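Local coordinates for mandelate racemase/muconate lactonizing enzyme family protein (Sorangium cellulosum, PDB 3S5S) that is of unknown function but belongs to the enolase superfamily, whose members join an alpha+beta capping domain to a modified beta/alpha barrel, at residues 14-19 and 31-37; 50-54 and 102-106; 300-306 and 323-327. All coordinates share one frame; numbering follows the deposited sequence.

Contact 1 (14-19 and 31-37); sequences ALDIPL and ERAANLL
The Arg32 guanidinium meets Asp16 at its edge, near its own plane, while one of its faces carries the methyl of Ala34, offset toward the rim. Carboxylate and guanidinium planes stand 77° apart, and the salt bridge from Arg32 NH1 to Asp16 OD1 (2.8 Å) runs to a single oxygen and is weak as a hydrogen bond. With CG anti to the carbonyl carbon (chi1 -66°), Asp16 sends OD1 across to the other strand, where it also receives a hydrogen bond from Gln63 of helix 63-72. Arg32 bends at its third torsion and lays CD against Asp16 CB at 3.7 Å. Beneath this exposed pair runs the backbone ladder. Leu15 N and Asn35 O are bonded at 2.8 Å, with the return bond from Asn35 N to Leu15 O equally short; Ile17 pairs with Ala33 in the same reciprocal way, Ala33 N to Ile17 O measuring 2.7 Å. The buried face holds Leu15, Ile17, Ala33 and Asn35. Strands 7-25 and 28-42 thus form an antiparallel beta hairpin in the sheet of the N-terminal capping domain, with an ion pair on the Asp16 and Arg32 face and mostly apolar side chains on the Leu15 and Ile17 face.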
ATOM      1  N   ALA A  14       4.077  29.381   9.905  1.00 32.02           N
ATOM      2  CA  ALA A  14       2.661  29.719   9.899  1.00 32.45           C
ATOM      3  C   ALA A  14       2.120  29.752   8.456  1.00 31.92           C
ATOM      4  O   ALA A  14       2.730  30.367   7.571  1.00 32.55           O
ATOM      5  CB  ALA A  14       2.452  31.044  10.568  1.00 32.30           C
ATOM      6  N   LEU A  15       1.007  29.063   8.226  1.00 30.53           N
ATOM      7  CA  LEU A  15       0.286  29.140   6.940  1.00 30.51           C
ATOM      8  C   LEU A  15      -1.167  29.598   7.213  1.00 31.03           C
ATOM      9  O   LEU A  15      -2.095  28.774   7.303  1.00 30.48           O
ATOM     10  CB  LEU A  15       0.349  27.810   6.148  1.00 27.74           C
ATOM     11  CG  LEU A  15      -0.341  27.848   4.760  1.00 29.29           C
ATOM     12  CD1 LEU A  15       0.139  29.033   3.878  1.00 31.14           C
ATOM     13  CD2 LEU A  15      -0.249  26.526   3.964  1.00 24.28           C
ATOM     14  N   ASP A  16      -1.331  30.895   7.408  1.00 31.63           N
ATOM     15  CA  ASP A  16      -2.621  31.454   7.748  1.00 34.09           C
ATOM     16  C   ASP A  16      -3.282  32.032   6.498  1.00 34.95           C
ATOM     17  O   ASP A  16      -2.856  33.085   5.989  1.00 35.91           O
ATOM     18  CB  ASP A  16      -2.480  32.580   8.792  1.00 35.57           C
ATOM     19  CG  ASP A  16      -1.985  32.073  10.158  1.00 36.80           C
ATOM     20  OD1 ASP A  16      -2.351  30.947  10.551  1.00 33.14           O
ATOM     21  OD2 ASP A  16      -1.227  32.807  10.847  1.00 39.45           O
ATOM     22  N   ILE A  17      -4.330  31.360   6.030  1.00 34.58           N
ATOM     23  CA  ILE A  17      -5.112  31.836   4.891  1.00 35.05           C
ATOM     24  C   ILE A  17      -6.564  32.166   5.241  1.00 36.53           C
ATOM     25  O   ILE A  17      -7.280  31.311   5.788  1.00 36.72           O
ATOM     26  CB  ILE A  17      -5.110  30.820   3.780  1.00 33.04           C
ATOM     27  CG1 ILE A  17      -3.706  30.242   3.602  1.00 31.12           C
ATOM     28  CG2 ILE A  17      -5.601  31.488   2.486  1.00 34.70           C
ATOM     29  CD1 ILE A  17      -3.632  29.029   2.686  1.00 29.88           C
ATOM     30  N   PRO A  18      -7.017  33.380   4.897  1.00 38.09           N
ATOM     31  CA  PRO A  18      -8.388  33.749   5.152  1.00 40.39           C
ATOM     32  C   PRO A  18      -9.397  32.867   4.395  1.00 40.84           C
ATOM     33  O   PRO A  18      -9.139  32.435   3.261  1.00 39.55           O
ATOM     34  CB  PRO A  18      -8.463  35.198   4.636  1.00 42.22           C
ATOM     35  CG  PRO A  18      -7.083  35.648   4.467  1.00 40.03           C
ATOM     36  CD  PRO A  18      -6.300  34.436   4.163  1.00 38.98           C
ATOM     37  N   LEU A  19     -10.507  32.568   5.064  1.00 43.23           N
ATOM     38  CA  LEU A  19     -11.690  31.966   4.467  1.00 45.34           C
ATOM     39  C   LEU A  19     -12.607  33.138   4.111  1.00 49.56           C
ATOM     40  O   LEU A  19     -12.610  34.150   4.840  1.00 51.48           O
ATOM     41  CB  LEU A  19     -12.358  31.026   5.477  1.00 44.67           C
ATOM     42  CG  LEU A  19     -11.495  29.827   5.955  1.00 43.34           C
ATOM     43  CD1 LEU A  19     -12.158  28.997   7.029  1.00 40.97           C
ATOM     44  CD2 LEU A  19     -11.126  28.924   4.803  1.00 39.18           C
ATOM     45  N   GLU A  31     -12.371  30.298  10.926  1.00 55.86           N
ATOM     46  CA  GLU A  31     -12.495  31.634  10.223  1.00 55.20           C
ATOM     47  C   GLU A  31     -11.220  32.078   9.468  1.00 52.33           C
ATOM     48  O   GLU A  31     -11.161  33.163   8.856  1.00 52.87           O
ATOM     49  CB  GLU A  31     -12.913  32.747  11.207  1.00 58.72           C
ATOM     50  CG  GLU A  31     -13.788  33.880  10.603  1.00 62.91           C
ATOM     51  CD  GLU A  31     -13.117  35.293  10.542  1.00 66.66           C
ATOM     52  OE1 GLU A  31     -13.487  36.165  11.366  1.00 65.82           O
ATOM     53  OE2 GLU A  31     -12.249  35.531   9.657  1.00 66.51           O
ATOM     54  N   ARG A  32     -10.206  31.226   9.555  1.00 47.67           N
ATOM     55  CA  ARG A  32      -8.894  31.431   9.003  1.00 44.65           C
ATOM     56  C   ARG A  32      -8.532  29.978   8.854  1.00 41.12           C
ATOM     57  O   ARG A  32      -8.906  29.172   9.693  1.00 40.66           O
ATOM     58  CB  ARG A  32      -7.979  31.990  10.085  1.00 46.29           C
ATOM     59  CG  ARG A  32      -6.903  32.994   9.681  1.00 47.58           C
ATOM     60  CD  ARG A  32      -5.677  32.890  10.613  1.00 46.45           C
ATOM     61  NE  ARG A  32      -6.041  32.634  12.007  1.00 50.39           N
ATOM     62  CZ  ARG A  32      -5.238  32.105  12.938  1.00 49.05           C
ATOM     63  NH1 ARG A  32      -3.991  31.727  12.649  1.00 44.07           N
ATOM     64  NH2 ARG A  32      -5.709  31.917  14.167  1.00 49.96           N
ATOM     65  N   ALA A  33      -7.837  29.615   7.791  1.00 37.63           N
ATOM     66  CA  ALA A  33      -7.179  28.349   7.798  1.00 33.88           C
ATOM     67  C   ALA A  33      -5.842  28.559   8.523  1.00 33.49           C
ATOM     68  O   ALA A  33      -4.912  29.195   7.980  1.00 33.31           O
ATOM     69  CB  ALA A  33      -6.991  27.857   6.389  1.00 32.85           C
ATOM     70  N   ALA A  34      -5.774  28.083   9.773  1.00 31.76           N
ATOM     71  CA  ALA A  34      -4.569  28.179  10.600  1.00 30.72           C
ATOM     72  C   ALA A  34      -3.677  26.920  10.388  1.00 28.56           C
ATOM     73  O   ALA A  34      -3.635  25.983  11.198  1.00 28.09           O
ATOM     74  CB  ALA A  34      -4.941  28.413  12.112  1.00 31.43           C
ATOM     75  N   ASN A  35      -2.964  26.927   9.269  1.00 26.85           N
ATOM     76  CA  ASN A  35      -2.179  25.798   8.844  1.00 24.64           C
ATOM     77  C   ASN A  35      -0.666  26.049   9.062  1.00 24.87           C
ATOM     78  O   ASN A  35      -0.271  27.043   9.689  1.00 25.16           O
ATOM     79  CB  ASN A  35      -2.523  25.464   7.392  1.00 22.31           C
ATOM     80  CG  ASN A  35      -3.973  24.998   7.229  1.00 26.06           C
ATOM     81  OD1 ASN A  35      -4.775  25.034   8.180  1.00 27.61           O
ATOM     82  ND2 ASN A  35      -4.318  24.545   6.012  1.00 24.03           N
ATOM     83  N   LEU A  36       0.164  25.105   8.613  1.00 23.30           N
ATOM     84  CA  LEU A  36       1.597  25.278   8.672  1.00 23.80           C
ATOM     85  C   LEU A  36       2.158  24.878   7.338  1.00 23.41           C
ATOM     86  O   LEU A  36       1.597  23.993   6.642  1.00 22.42           O
ATOM     87  CB  LEU A  36       2.241  24.384   9.725  1.00 23.02           C
ATOM     88  CG  LEU A  36       1.801  24.580  11.160  1.00 23.46           C
ATOM     89  CD1 LEU A  36       2.357  23.437  12.024  1.00 20.61           C
ATOM     90  CD2 LEU A  36       2.238  25.946  11.664  1.00 22.19           C
ATOM     91  N   LEU A  37       3.272  25.515   7.005  1.00 22.94           N
ATOM     92  CA  LEU A  37       4.042  25.117   5.843  1.00 22.57           C
ATOM     93  C   LEU A  37       5.360  24.535   6.352  1.00 22.08           C
ATOM     94  O   LEU A  37       6.104  25.195   7.146  1.00 22.44           O
ATOM     95  CB  LEU A  37       4.295  26.320   4.913  1.00 22.81           C
ATOM     96  CG  LEU A  37       5.257  26.048   3.752  1.00 22.65           C
ATOM     97  CD1 LEU A  37       4.629  25.160   2.714  1.00 20.04           C
ATOM     98  CD2 LEU A  37       5.759  27.350   3.159  1.00 22.65           C
TER
HETATM   99  O   HOH W   1     -11.619  36.672   6.842  1.00 30.68           O

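Contact 2 (50-54 and 102-106)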
ATOM      1  N   GLY A  50       5.319  20.611   2.326  1.00 18.88           N
ATOM      2  CA  GLY A  50       4.139  19.989   2.845  1.00 17.39           C
ATOM      3  C   GLY A  50       3.312  20.953   3.657  1.00 18.84           C
ATOM      4  O   GLY A  50       3.788  22.019   4.031  1.00 20.26           O
ATOM      5  N   GLU A  51       2.070  20.555   3.935  1.00 18.86           N
ATOM      6  CA  GLU A  51       1.073  21.375   4.607  1.00 19.71           C
ATOM      7  C   GLU A  51       0.444  20.608   5.788  1.00 19.85           C
ATOM      8  O   GLU A  51      -0.043  19.496   5.641  1.00 20.05           O
ATOM      9  CB  GLU A  51      -0.017  21.789   3.597  1.00 20.31           C
ATOM     10  CG  GLU A  51      -1.277  22.372   4.250  1.00 22.19           C
ATOM     11  CD  GLU A  51      -2.232  23.012   3.269  1.00 26.29           C
ATOM     12  OE1 GLU A  51      -2.034  22.849   2.037  1.00 26.07           O
ATOM     13  OE2 GLU A  51      -3.196  23.670   3.749  1.00 27.17           O
ATOM     14  N   ALA A  52       0.479  21.205   6.970  1.00 20.13           N
ATOM     15  CA  ALA A  52      -0.312  20.721   8.100  1.00 19.35           C
ATOM     16  C   ALA A  52      -1.584  21.559   8.179  1.00 19.77           C
ATOM     17  O   ALA A  52      -1.544  22.790   8.234  1.00 20.74           O
ATOM     18  CB  ALA A  52       0.494  20.797   9.403  1.00 18.57           C
ATOM     19  N   ALA A  53      -2.718  20.886   8.178  1.00 20.52           N
ATOM     20  CA  ALA A  53      -4.006  21.568   8.223  1.00 22.49           C
ATOM     21  C   ALA A  53      -4.815  20.949   9.368  1.00 24.15           C
ATOM     22  O   ALA A  53      -5.857  20.321   9.134  1.00 25.56           O
ATOM     23  CB  ALA A  53      -4.738  21.402   6.906  1.00 20.42           C
ATOM     24  N   PRO A  54      -4.334  21.091  10.600  1.00 24.95           N
ATOM     25  CA  PRO A  54      -5.083  20.484  11.680  1.00 25.61           C
ATOM     26  C   PRO A  54      -6.409  21.194  11.823  1.00 27.38           C
ATOM     27  O   PRO A  54      -6.519  22.391  11.543  1.00 28.74           O
ATOM     28  CB  PRO A  54      -4.212  20.768  12.912  1.00 26.78           C
ATOM     29  CG  PRO A  54      -3.451  22.063  12.576  1.00 27.29           C
ATOM     30  CD  PRO A  54      -3.157  21.853  11.079  1.00 25.66           C
ATOM     31  N   ALA A 102      -1.662  15.609  11.380  1.00 25.52           N
ATOM     32  CA  ALA A 102      -1.504  16.710  10.405  1.00 25.12           C
ATOM     33  C   ALA A 102      -0.048  17.103  10.229  1.00 24.69           C
ATOM     34  O   ALA A 102       0.360  17.424   9.125  1.00 25.21           O
ATOM     35  CB  ALA A 102      -2.311  17.943  10.815  1.00 24.97           C
ATOM     36  N   ALA A 103       0.706  17.106  11.324  1.00 23.88           N
ATOM     37  CA  ALA A 103       2.154  17.354  11.314  1.00 24.12           C
ATOM     38  C   ALA A 103       2.874  16.247  10.551  1.00 23.12           C
ATOM     39  O   ALA A 103       3.813  16.525   9.784  1.00 22.16           O
ATOM     40  CB  ALA A 103       2.746  17.452  12.793  1.00 24.69           C
ATOM     41  N   ARG A 104       2.439  14.998  10.770  1.00 21.98           N
ATOM     42  CA  ARG A 104       3.073  13.856  10.110  1.00 21.05           C
ATOM     43  C   ARG A 104       2.805  13.819   8.637  1.00 19.69           C
ATOM     44  O   ARG A 104       3.645  13.403   7.850  1.00 19.04           O
ATOM     45  CB  ARG A 104       2.667  12.545  10.779  1.00 21.75           C
ATOM     46  CG  ARG A 104       3.399  12.374  12.116  1.00 21.96           C
ATOM     47  CD  ARG A 104       3.165  11.037  12.704  1.00 26.24           C
ATOM     48  NE  ARG A 104       1.768  10.764  13.005  1.00 27.37           N
ATOM     49  CZ  ARG A 104       1.032   9.803  12.433  1.00 28.10           C
ATOM     50  NH1 ARG A 104      -0.212   9.646  12.823  1.00 26.50           N
ATOM     51  NH2 ARG A 104       1.521   8.990  11.498  1.00 27.93           N
ATOM     52  N   CYS A 105       1.646  14.326   8.257  1.00 20.17           N
ATOM     53  CA  CYS A 105       1.276  14.350   6.855  1.00 19.52           C
ATOM     54  C   CYS A 105       2.112  15.427   6.164  1.00 18.97           C
ATOM     55  O   CYS A 105       2.678  15.166   5.115  1.00 20.26           O
ATOM     56  CB  CYS A 105      -0.239  14.552   6.688  1.00 19.69           C
ATOM     57  SG  CYS A 105      -0.792  14.897   4.975  1.00 22.46           S
ATOM     58  N   ALA A 106       2.229  16.604   6.774  1.00 18.13           N
ATOM     59  CA  ALA A 106       3.058  17.677   6.274  1.00 17.47           C
ATOM     60  C   ALA A 106       4.474  17.211   5.939  1.00 18.31           C
ATOM     61  O   ALA A 106       5.007  17.535   4.857  1.00 17.16           O
ATOM     62  CB  ALA A 106       3.121  18.787   7.305  1.00 19.05           C
TER
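Ala52 and Ala106 touch methyl to methyl, CB to CB at 3.9 Å, and around this pair strand 50-52 and helix 102-106 lie almost exactly antiparallel, their axes only 6.3 Å apart. The Ala106 methyl also rests on the peptide between Glu51 and Ala52, with its CB 3.6 Å from Ala52 N. One turn earlier in the helix, Ala102 offers two surfaces: its carbonyl oxygen lies 3.4 Å from Ala52 CB, and its methyl packs against Pro54, CB being 3.7 Å from Pro54 N and reaching both CB and CD of the ring. Gly50, having no side chain, lets the Ala106 carbonyl come down onto its alpha carbon; Gly50 CA and Ala106 O are 3.3 Å apart, in a nearly straight CA-H...O contact of 173°. Small residues on both elements are what permit so close an approach.

This is helix-on-sheet packing inside the capping domain: helix 101-117 lies against strand 47-52, which is an edge strand of the antiparallel sheet within the chain and is bonded to strand 28-42 through Gly50 with Val38 and Ala52 with Leu36. Farther out, helix 272-289 also meets this helix: its Met273 touches both Ala102 and Cys105, and Arg104, directed away from the strand, forms a salt bridge with its Glu279. On the strand, Glu51 points away from helix 101-117; extended at its first two side-chain torsions (chi1 166°, chi2 169°), it carries its carboxylate to the start of helix 303-316, where OE1 bonds to Ser302 OG and Ala305 N while OE2 accepts from Asn35 ND2.

Contact 3 (300-306 and 323-327)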
ATOM      1  N   VAL A 300      -9.278  21.457   6.195  1.00 25.02           N
ATOM      2  CA  VAL A 300      -9.459  22.779   5.504  1.00 25.11           C
ATOM      3  C   VAL A 300      -8.111  23.175   4.920  1.00 25.10           C
ATOM      4  O   VAL A 300      -7.311  23.786   5.591  1.00 26.14           O
ATOM      5  CB  VAL A 300      -9.989  23.861   6.443  1.00 26.91           C
ATOM      6  CG1 VAL A 300     -10.070  25.210   5.738  1.00 26.41           C
ATOM      7  CG2 VAL A 300     -11.347  23.463   7.011  1.00 25.99           C
ATOM      8  N   GLU A 301      -7.873  22.781   3.677  1.00 24.75           N
ATOM      9  CA  GLU A 301      -6.538  22.700   3.075  1.00 24.80           C
ATOM     10  C   GLU A 301      -6.360  23.682   1.906  1.00 25.34           C
ATOM     11  O   GLU A 301      -7.299  23.922   1.146  1.00 26.34           O
ATOM     12  CB  GLU A 301      -6.288  21.243   2.598  1.00 23.50           C
ATOM     13  CG  GLU A 301      -6.383  20.201   3.746  1.00 24.14           C
ATOM     14  CD  GLU A 301      -6.382  18.733   3.300  1.00 23.85           C
ATOM     15  OE1 GLU A 301      -6.347  18.430   2.087  1.00 25.76           O
ATOM     16  OE2 GLU A 301      -6.469  17.858   4.180  1.00 24.97           O
ATOM     17  N   SER A 302      -5.159  24.231   1.736  1.00 25.06           N
ATOM     18  CA  SER A 302      -4.856  25.003   0.529  1.00 24.05           C
ATOM     19  C   SER A 302      -4.684  24.053  -0.661  1.00 23.21           C
ATOM     20  O   SER A 302      -4.899  22.822  -0.561  1.00 22.01           O
ATOM     21  CB  SER A 302      -3.560  25.787   0.721  1.00 24.84           C
ATOM     22  OG  SER A 302      -2.382  24.957   0.600  1.00 22.08           O
ATOM     23  N   VAL A 303      -4.275  24.653  -1.771  1.00 23.64           N
ATOM     24  CA  VAL A 303      -3.872  24.012  -3.019  1.00 23.38           C
ATOM     25  C   VAL A 303      -2.797  22.927  -2.816  1.00 22.86           C
ATOM     26  O   VAL A 303      -2.763  21.896  -3.498  1.00 22.45           O
ATOM     27  CB  VAL A 303      -3.404  25.174  -3.990  1.00 24.86           C
ATOM     28  CG1 VAL A 303      -2.109  24.895  -4.749  1.00 23.59           C
ATOM     29  CG2 VAL A 303      -4.546  25.641  -4.887  1.00 25.66           C
ATOM     30  N   LEU A 304      -1.918  23.164  -1.864  1.00 22.59           N
ATOM     31  CA  LEU A 304      -0.838  22.236  -1.588  1.00 21.44           C
ATOM     32  C   LEU A 304      -1.306  20.847  -1.117  1.00 20.57           C
ATOM     33  O   LEU A 304      -1.077  19.843  -1.808  1.00 21.15           O
ATOM     34  CB  LEU A 304       0.163  22.871  -0.607  1.00 20.21           C
ATOM     35  CG  LEU A 304       1.300  22.006  -0.060  1.00 20.60           C
ATOM     36  CD1 LEU A 304       1.816  21.115  -1.063  1.00 22.72           C
ATOM     37  CD2 LEU A 304       2.474  22.829   0.522  1.00 22.74           C
ATOM     38  N   ALA A 305      -1.911  20.766   0.052  1.00 19.54           N
ATOM     39  CA  ALA A 305      -2.364  19.466   0.549  1.00 19.04           C
ATOM     40  C   ALA A 305      -3.464  18.886  -0.372  1.00 19.05           C
ATOM     41  O   ALA A 305      -3.507  17.661  -0.603  1.00 17.98           O
ATOM     42  CB  ALA A 305      -2.857  19.574   2.010  1.00 18.45           C
ATOM     43  N   MET A 306      -4.317  19.763  -0.929  1.00 19.83           N
ATOM     44  CA  MET A 306      -5.343  19.303  -1.863  1.00 19.76           C
ATOM     45  C   MET A 306      -4.745  18.626  -3.121  1.00 20.65           C
ATOM     46  O   MET A 306      -5.154  17.500  -3.490  1.00 18.80           O
ATOM     47  CB  MET A 306      -6.302  20.394  -2.214  1.00 20.99           C
ATOM     48  CG  MET A 306      -7.317  20.703  -1.124  1.00 24.95           C
ATOM     49  SD  MET A 306      -8.900  19.877  -1.407  1.00 32.09           S
ATOM     50  CE  MET A 306      -9.457  19.430   0.252  1.00 22.32           C
ATOM     51  N   ASP A 323     -14.022  14.747  -2.715  1.00 20.48           N
ATOM     52  CA  ASP A 323     -14.488  15.888  -1.949  1.00 21.99           C
ATOM     53  C   ASP A 323     -13.286  16.781  -1.630  1.00 22.28           C
ATOM     54  O   ASP A 323     -12.813  16.812  -0.462  1.00 23.06           O
ATOM     55  CB  ASP A 323     -15.123  15.383  -0.643  1.00 22.80           C
ATOM     56  CG  ASP A 323     -15.543  16.519   0.291  1.00 25.45           C
ATOM     57  OD1 ASP A 323     -15.971  17.610  -0.168  1.00 29.64           O
ATOM     58  OD2 ASP A 323     -15.456  16.325   1.494  1.00 26.12           O
ATOM     59  N   LEU A 324     -12.792  17.487  -2.660  1.00 21.86           N
ATOM     60  CA  LEU A 324     -11.537  18.254  -2.618  1.00 20.70           C
ATOM     61  C   LEU A 324     -11.750  19.725  -2.970  1.00 21.86           C
ATOM     62  O   LEU A 324     -11.182  20.233  -3.947  1.00 21.27           O
ATOM     63  CB  LEU A 324     -10.525  17.646  -3.586  1.00 19.13           C
ATOM     64  CG  LEU A 324     -10.122  16.214  -3.234  1.00 21.28           C
ATOM     65  CD1 LEU A 324      -9.151  15.635  -4.305  1.00 18.81           C
ATOM     66  CD2 LEU A 324      -9.559  16.083  -1.746  1.00 14.04           C
ATOM     67  N   ASP A 325     -12.552  20.407  -2.174  1.00 22.58           N
ATOM     68  CA  ASP A 325     -13.147  21.657  -2.636  1.00 24.53           C
ATOM     69  C   ASP A 325     -12.808  22.893  -1.754  1.00 24.78           C
ATOM     70  O   ASP A 325     -13.380  23.954  -1.955  1.00 25.08           O
ATOM     71  CB  ASP A 325     -14.665  21.484  -2.616  1.00 25.52           C
ATOM     72  CG  ASP A 325     -15.191  21.325  -1.196  1.00 28.52           C
ATOM     73  OD1 ASP A 325     -14.402  20.930  -0.323  1.00 27.97           O
ATOM     74  OD2 ASP A 325     -16.372  21.607  -0.929  1.00 31.10           O
ATOM     75  N   THR A 326     -11.911  22.715  -0.787  1.00 24.45           N
ATOM     76  CA  THR A 326     -11.527  23.733   0.172  1.00 25.82           C
ATOM     77  C   THR A 326     -10.801  24.955  -0.459  1.00 26.78           C
ATOM     78  O   THR A 326     -11.045  26.089  -0.027  1.00 27.55           O
ATOM     79  CB  THR A 326     -10.780  23.135   1.444  1.00 25.94           C
ATOM     80  OG1 THR A 326      -9.523  22.546   1.089  1.00 24.05           O
ATOM     81  CG2 THR A 326     -11.637  22.030   2.159  1.00 24.82           C
ATOM     82  N   PRO A 327      -9.978  24.755  -1.519  1.00 26.77           N
ATOM     83  CA  PRO A 327      -9.384  25.945  -2.149  1.00 28.40           C
ATOM     84  C   PRO A 327     -10.434  26.918  -2.674  1.00 30.93           C
ATOM     85  O   PRO A 327     -10.159  28.128  -2.771  1.00 32.63           O
ATOM     86  CB  PRO A 327      -8.549  25.362  -3.293  1.00 26.80           C
ATOM     87  CG  PRO A 327      -8.153  24.039  -2.773  1.00 26.65           C
ATOM     88  CD  PRO A 327      -9.406  23.532  -2.101  1.00 25.93           C
TER
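Met306 fills the apolar centre, reaching from the first turn of helix 303-316 into the bend of 323-327. The helix and the loop, which follows strand 319-322, both belong to the beta/alpha barrel domain of the enolase superfamily, and strand 319-322 is the last of the parallel strands of the barrel sheet in chain order. The Met306 sulfur sits over the backbone of Leu324, SD lying 3.3 Å from Leu324 CA and 3.5 Å from its CB. What takes it there is a side chain bent at both its second and third torsions (chi2 -98°), which also turns the CE methyl back toward Thr326; the Met306 and Thr326 side chains cross at about a right angle. The Pro327 ring lies obliquely across the stem of the methionine, with Pro327 CD 3.6 Å from Met306 CG. The same ring meets Val303 more loosely, at 4.3 Å between Val303 CG2 and Pro327 CB.

Leu324 extends this apolar patch to Leu134 of strand 133-140, while neighbouring Asp323 makes a salt bridge with Lys164 and so ties the loop to strand 162-166. Moving outward, the helix start is polar: Ser302 is the N-cap, and its OG, with Glu51 as a second partner, accepts from Leu304 N at 3.1 Å.

Thr326 joins the apolar and polar parts. Met306 CE lies against both its branches, 3.2 Å from Thr326 OG1 and 3.9 Å from Thr326 CG2. The hydroxyl, placed between the backbone N and the carbonyl carbon (chi1 65°), also turns to the loop residues ahead of the helix. There Thr326 OG1 donates to Glu301 O at 2.6 Å, arriving in the carbonyl plane on a lone pair, with a C=O...O angle of 124°.

Overall arrangement
Contact 1 is partly exposed, whereas contacts 2 and 3 are buried, and their centres all lie about 12 Å from one another. Contacts 1 and 2 belong to one sheet of the capping domain, strand 28-42 serving the first and its neighbour 47-52 the second; contact 3 belongs to the barrel domain. Chemistry follows place. Paired strands rely on backbone bonds plus a surface ion pair, helix against strand relies on small apolar groups, and the barrel loop combines a bent methionine side chain with a threonine hydroxyl bonded to a backbone carbonyl. The domains meet where the three contacts converge: Asn35 reaches Val300 O, Leu37 touches Leu304, and Ile17 touches Ser302.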